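Local coordinates for protein pyruvate formate-lyase 2 (PDB 2F3O) that belongs to the glycyl radical enzymes, related to pyruvate formate-lyase and glycerol dehydratase, and probably acts as a lyase on a substrate not yet established, at residues D424-I429 / G628-T633; G688-I693 / R749-S754. One frame throughout, in Å; residues are numbered along the deposited sequence.

Contact 1 of 2, residues D424-I429 / G628-T633; sequences DGCVEI and GCYPMT
The ring of Tyr630 is the bump, and the side chains of Val427 and Glu428 form the hollow that takes it. Gly425-Cys426-Val427-Glu428 matches the GCVE signature of the Cys loop in glycyl radical dehydratases, whose cysteine is the expected thiyl site; residues 628-633 lead from strand 624-628 to helix 634-640. Val427 CG2 comes obliquely to the ring, 3.4 Å from Tyr630 CD2, the side chains sliding past each other oppositely. Glu428 crosses the tyrosine at about a right angle, its carboxylate plane 24° from the ring plane; the bend at chi2 (102°) sets Glu428 CD 3.3 Å from Tyr630 OH, and CG lies 3.5 Å from Tyr630 CE2. Cys426 SG lies obliquely off the same ring, 5.1 Å from the Tyr630 centroid, and meets Met632, whose doubly bent chain brings SD and CE up to the thiol. The buried polar ends are paired: Ser439 OG hydrogen-bonds Glu428 OE1 and the Ser439 carbonyl oxygen accepts from Tyr630 OH, while a bound glycerol hydrogen-bonds OE1 and, weakly, OH. The other carboxylate oxygen folds back on its own loop, where Val427 N donates to Glu428 OE2 on its anti side at 2.9 Å, 31° out of the carboxylate plane.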
loop_
_atom_site.group_PDB
_atom_site.type_symbol
_atom_site.label_atom_id
_atom_site.label_comp_id
_atom_site.label_asym_id
_atom_site.label_seq_id
_atom_site.Cartn_x
_atom_site.Cartn_y
_atom_site.Cartn_z
ATOM N N ASP A 424 -16.928 -3.496 27.951
ATOM C CA ASP A 424 -18.188 -3.997 27.402
ATOM C C ASP A 424 -18.388 -5.459 27.841
ATOM O O ASP A 424 -17.413 -6.166 28.176
ATOM C CB ASP A 424 -18.223 -3.903 25.871
ATOM C CG ASP A 424 -17.113 -4.724 25.202
ATOM O OD1 ASP A 424 -15.975 -4.213 25.112
ATOM O OD2 ASP A 424 -17.387 -5.864 24.753
ATOM N N GLY A 425 -19.642 -5.903 27.828
ATOM C CA GLY A 425 -19.967 -7.266 28.224
ATOM C C GLY A 425 -19.804 -7.555 29.704
ATOM O O GLY A 425 -20.339 -6.836 30.535
ATOM N N CYS A 426 -19.070 -8.611 30.033
ATOM C CA CYS A 426 -18.697 -8.874 31.405
ATOM C C CYS A 426 -17.498 -8.064 31.872
ATOM O O CYS A 426 -17.614 -7.172 32.730
ATOM C CB CYS A 426 -18.305 -10.319 31.556
ATOM S SG CYS A 426 -19.488 -11.421 30.916
ATOM N N VAL A 427 -16.323 -8.441 31.361
ATOM C CA VAL A 427 -15.045 -7.928 31.876
ATOM C C VAL A 427 -14.104 -7.419 30.785
ATOM O O VAL A 427 -12.982 -6.995 31.080
ATOM C CB VAL A 427 -14.271 -9.004 32.710
ATOM C CG1 VAL A 427 -15.139 -9.576 33.795
ATOM C CG2 VAL A 427 -13.751 -10.123 31.822
ATOM N N GLU A 428 -14.564 -7.474 29.534
ATOM C CA GLU A 428 -13.765 -7.107 28.360
ATOM C C GLU A 428 -13.436 -5.620 28.247
ATOM O O GLU A 428 -14.299 -4.764 28.455
ATOM C CB GLU A 428 -14.475 -7.561 27.104
ATOM C CG GLU A 428 -14.908 -9.008 27.176
ATOM C CD GLU A 428 -16.383 -9.162 27.483
ATOM O OE1 GLU A 428 -17.206 -9.014 26.563
ATOM O OE2 GLU A 428 -16.728 -9.424 28.651
ATOM N N ILE A 429 -12.176 -5.330 27.926
ATOM C CA ILE A 429 -11.695 -3.957 27.814
ATOM C C ILE A 429 -11.242 -3.657 26.387
ATOM O O ILE A 429 -10.850 -4.564 25.634
ATOM C CB ILE A 429 -10.558 -3.668 28.795
ATOM C CG1 ILE A 429 -9.432 -4.684 28.635
ATOM C CG2 ILE A 429 -11.067 -3.699 30.217
ATOM C CD1 ILE A 429 -8.145 -4.202 29.235
ATOM N N GLY A 628 -8.207 -13.349 26.558
ATOM C CA GLY A 628 -9.009 -13.070 27.759
ATOM C C GLY A 628 -9.112 -14.258 28.707
ATOM O O GLY A 628 -8.811 -15.390 28.327
ATOM N N CYS A 629 -9.533 -14.010 29.948
ATOM C CA CYS A 629 -9.803 -15.115 30.867
ATOM C C CYS A 629 -11.073 -14.962 31.679
ATOM O O CYS A 629 -11.034 -14.498 32.820
ATOM C CB CYS A 629 -8.639 -15.329 31.824
ATOM S SG CYS A 629 -8.701 -16.964 32.559
ATOM N N TYR A 630 -12.195 -15.366 31.107
ATOM C CA TYR A 630 -13.445 -15.289 31.828
ATOM C C TYR A 630 -14.332 -16.394 31.311
ATOM O O TYR A 630 -14.205 -16.771 30.152
ATOM C CB TYR A 630 -14.092 -13.890 31.714
ATOM C CG TYR A 630 -14.561 -13.468 30.356
ATOM C CD1 TYR A 630 -15.829 -13.811 29.889
ATOM C CD2 TYR A 630 -13.751 -12.692 29.554
ATOM C CE1 TYR A 630 -16.250 -13.429 28.644
ATOM C CE2 TYR A 630 -14.168 -12.278 28.322
ATOM C CZ TYR A 630 -15.407 -12.663 27.859
ATOM O OH TYR A 630 -15.806 -12.249 26.617
ATOM N N PRO A 631 -15.211 -16.938 32.167
ATOM C CA PRO A 631 -15.873 -18.163 31.779
ATOM C C PRO A 631 -17.259 -18.125 31.161
ATOM O O PRO A 631 -17.614 -19.103 30.507
ATOM C CB PRO A 631 -15.988 -18.894 33.112
ATOM C CG PRO A 631 -16.148 -17.819 34.098
ATOM C CD PRO A 631 -15.553 -16.565 33.551
ATOM N N MET A 632 -18.027 -17.049 31.358
ATOM C CA MET A 632 -19.511 -17.113 31.333
ATOM C C MET A 632 -19.941 -18.238 32.264
ATOM O O MET A 632 -19.481 -18.286 33.394
ATOM C CB MET A 632 -20.117 -17.271 29.927
ATOM C CG MET A 632 -19.791 -16.129 28.959
ATOM S SD MET A 632 -19.984 -14.465 29.634
ATOM C CE MET A 632 -21.752 -14.392 29.925
ATOM N N THR A 633 -20.786 -19.155 31.814
ATOM C CA THR A 633 -20.930 -20.387 32.591
ATOM C C THR A 633 -20.412 -21.586 31.817
ATOM O O THR A 633 -20.839 -22.706 32.064
ATOM C CB THR A 633 -22.375 -20.666 33.160
ATOM O OG1 THR A 633 -23.281 -21.006 32.111
ATOM C CG2 THR A 633 -22.919 -19.481 33.932
#

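Contact 2 of 2, residues G688-I693 / R749-S754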
loop_
_atom_site.group_PDB
_atom_site.type_symbol
_atom_site.label_atom_id
_atom_site.label_comp_id
_atom_site.label_asym_id
_atom_site.label_seq_id
_atom_site.Cartn_x
_atom_site.Cartn_y
_atom_site.Cartn_z
ATOM N N GLY A 688 -9.464 -8.850 29.002
ATOM C CA GLY A 688 -10.065 -8.848 30.345
ATOM C C GLY A 688 -9.933 -10.131 31.149
ATOM O O GLY A 688 -9.639 -11.193 30.601
ATOM N N ALA A 689 -10.156 -10.028 32.456
ATOM C CA ALA A 689 -10.140 -11.201 33.335
ATOM C C ALA A 689 -11.289 -11.117 34.305
ATOM O O ALA A 689 -11.684 -10.031 34.693
ATOM C CB ALA A 689 -8.850 -11.291 34.096
ATOM N N SER A 690 -11.833 -12.261 34.695
ATOM C CA SER A 690 -12.905 -12.269 35.679
ATOM C C SER A 690 -12.487 -12.892 37.006
ATOM O O SER A 690 -12.232 -14.097 37.081
ATOM C CB SER A 690 -14.120 -13.003 35.143
ATOM O OG SER A 690 -15.004 -13.346 36.188
ATOM N N LEU A 691 -12.421 -12.058 38.039
ATOM C CA LEU A 691 -12.235 -12.519 39.408
ATOM C C LEU A 691 -13.492 -12.235 40.241
ATOM O O LEU A 691 -13.863 -11.070 40.430
ATOM C CB LEU A 691 -11.019 -11.853 40.043
ATOM C CG LEU A 691 -10.791 -12.131 41.522
ATOM C CD1 LEU A 691 -10.541 -13.615 41.739
ATOM C CD2 LEU A 691 -9.645 -11.284 42.052
ATOM N N THR A 692 -14.135 -13.295 40.737
ATOM C CA THR A 692 -15.318 -13.149 41.588
ATOM C C THR A 692 -15.035 -13.553 43.021
ATOM O O THR A 692 -14.591 -14.673 43.270
ATOM C CB THR A 692 -16.418 -14.060 41.125
ATOM O OG1 THR A 692 -16.472 -14.028 39.700
ATOM C CG2 THR A 692 -17.743 -13.631 41.716
ATOM N N ILE A 693 -15.309 -12.660 43.963
ATOM C CA ILE A 693 -15.100 -12.959 45.382
ATOM C C ILE A 693 -16.427 -13.076 46.145
ATOM O O ILE A 693 -17.160 -12.103 46.287
ATOM C CB ILE A 693 -14.146 -11.922 46.026
ATOM C CG1 ILE A 693 -12.725 -12.156 45.524
ATOM C CG2 ILE A 693 -14.162 -12.012 47.545
ATOM C CD1 ILE A 693 -12.306 -13.600 45.652
ATOM N N ARG A 749 -23.642 -12.115 41.333
ATOM C CA ARG A 749 -22.664 -11.927 40.252
ATOM C C ARG A 749 -22.148 -13.295 39.877
ATOM O O ARG A 749 -21.498 -13.945 40.685
ATOM C CB ARG A 749 -21.500 -11.051 40.703
ATOM C CG ARG A 749 -21.902 -9.647 41.074
ATOM C CD ARG A 749 -22.354 -8.854 39.870
ATOM N NE ARG A 749 -21.256 -8.481 38.988
ATOM C CZ ARG A 749 -21.399 -7.785 37.865
ATOM N NH1 ARG A 749 -22.595 -7.376 37.474
ATOM N NH2 ARG A 749 -20.342 -7.506 37.127
ATOM N N VAL A 750 -22.431 -13.745 38.665
ATOM C CA VAL A 750 -22.114 -15.120 38.309
ATOM C C VAL A 750 -20.634 -15.341 38.065
ATOM O O VAL A 750 -20.033 -16.221 38.681
ATOM C CB VAL A 750 -22.888 -15.581 37.077
ATOM C CG1 VAL A 750 -22.672 -17.052 36.844
ATOM C CG2 VAL A 750 -24.337 -15.308 37.265
ATOM N N ALA A 751 -20.057 -14.519 37.190
ATOM C CA ALA A 751 -18.670 -14.652 36.747
ATOM C C ALA A 751 -18.301 -13.466 35.872
ATOM O O ALA A 751 -17.374 -13.548 35.074
ATOM C CB ALA A 751 -18.498 -15.930 35.951
ATOM N N GLY A 752 -19.065 -12.383 35.990
ATOM C CA GLY A 752 -18.794 -11.181 35.229
ATOM C C GLY A 752 -20.030 -10.344 34.987
ATOM O O GLY A 752 -19.952 -9.271 34.388
ATOM N N TRP A 753 -21.176 -10.828 35.464
ATOM C CA TRP A 753 -22.459 -10.146 35.263
ATOM C C TRP A 753 -23.491 -10.511 36.306
ATOM O O TRP A 753 -23.386 -11.545 36.959
ATOM C CB TRP A 753 -23.015 -10.467 33.884
ATOM C CG TRP A 753 -23.619 -11.810 33.720
ATOM C CD1 TRP A 753 -24.941 -12.091 33.573
ATOM C CD2 TRP A 753 -22.927 -13.073 33.635
ATOM N NE1 TRP A 753 -25.126 -13.442 33.401
ATOM C CE2 TRP A 753 -23.909 -14.072 33.446
ATOM C CE3 TRP A 753 -21.574 -13.458 33.704
ATOM C CZ2 TRP A 753 -23.587 -15.422 33.332
ATOM C CZ3 TRP A 753 -21.262 -14.799 33.588
ATOM C CH2 TRP A 753 -22.263 -15.763 33.392
ATOM N N SER A 754 -24.506 -9.667 36.437
ATOM C CA SER A 754 -25.606 -9.914 37.366
ATOM C C SER A 754 -26.703 -10.825 36.830
ATOM O O SER A 754 -27.287 -10.582 35.781
ATOM C CB SER A 754 -26.231 -8.597 37.796
ATOM O OG SER A 754 -25.401 -7.925 38.723
#
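Thr692 meets the start of 749-754 through its methyl, with CG2 3.9 Å from the carbonyl oxygen of Arg749. The Arg749 side chain sets out toward 688-693, but bends at each of its first three torsions and carries the guanidinium away. There NH1 donates to Ser754 OG at 3.1 Å, almost straight (165°) and in the guanidinium plane. Gln724 joins the two segments, its OE1 taking Arg749 NE and its NE2 hydrogen-bonding Thr692 OG1. Val750 turns its side chain away from 688-693, and its backbone N closes the turn by donating to Trp753 O at 2.9 Å. At Ala751 the segments are hydrogen-bonded: Ser690 OG, anti to its backbone N (chi1 163°), donates to Ala751 O at 2.6 Å from well above the carbonyl plane. An alanine in place of Ser690 would probably leave the Ala751 carbonyl oxygen without its hydroxyl donor and this part of the turn less firmly fixed against 688-693. Ala751 CA also packs against Thr692 OG1, 3.7 Å away. The turn is the Gly loop of the glycyl radical fold, a finger between strands 747-749 and 754-756, and Gly752 at its tip is the predicted radical site, unmodified here. Its backbone angles (phi 153°) would jam a CB against the carbonyl oxygen of Ala751, and its own carbonyl accepts a hydrogen bond from Asn368 ND2. Within the loop Val750 CB sits 3.7 Å above one face of the Trp753 ring, offset toward the rim, and Trp753 CA lies 3.5 Å above one face of the Arg749 guanidinium, also toward the rim. Ser754 OG, besides taking the arginine, hydrogen-bonds the backbone oxygen of Asn394.

The centres of contacts 1 and 2 lie about 8 Å apart, and together they bring the Cys loop and the Gly loop face to face. Cys426 CB is 3.4 Å from Gly752 O, and Cys426 SG is 4.4 Å from Gly752 CA, a separation consistent with radical transfer from glycine to cysteine as in relatives. The other two segments run together through probable backbone hydrogen bonds, Cys629 N to Gly688 O at 2.9 Å and Ser690 N to Cys629 O at 3.0 Å. The bound glycerol, probably from the crystallisation liquor, lies about 3 Å from the Glu428 side chain and about 8 Å from Gly752 (nearest atoms), a position consistent with the substrate pocket of related enzymes.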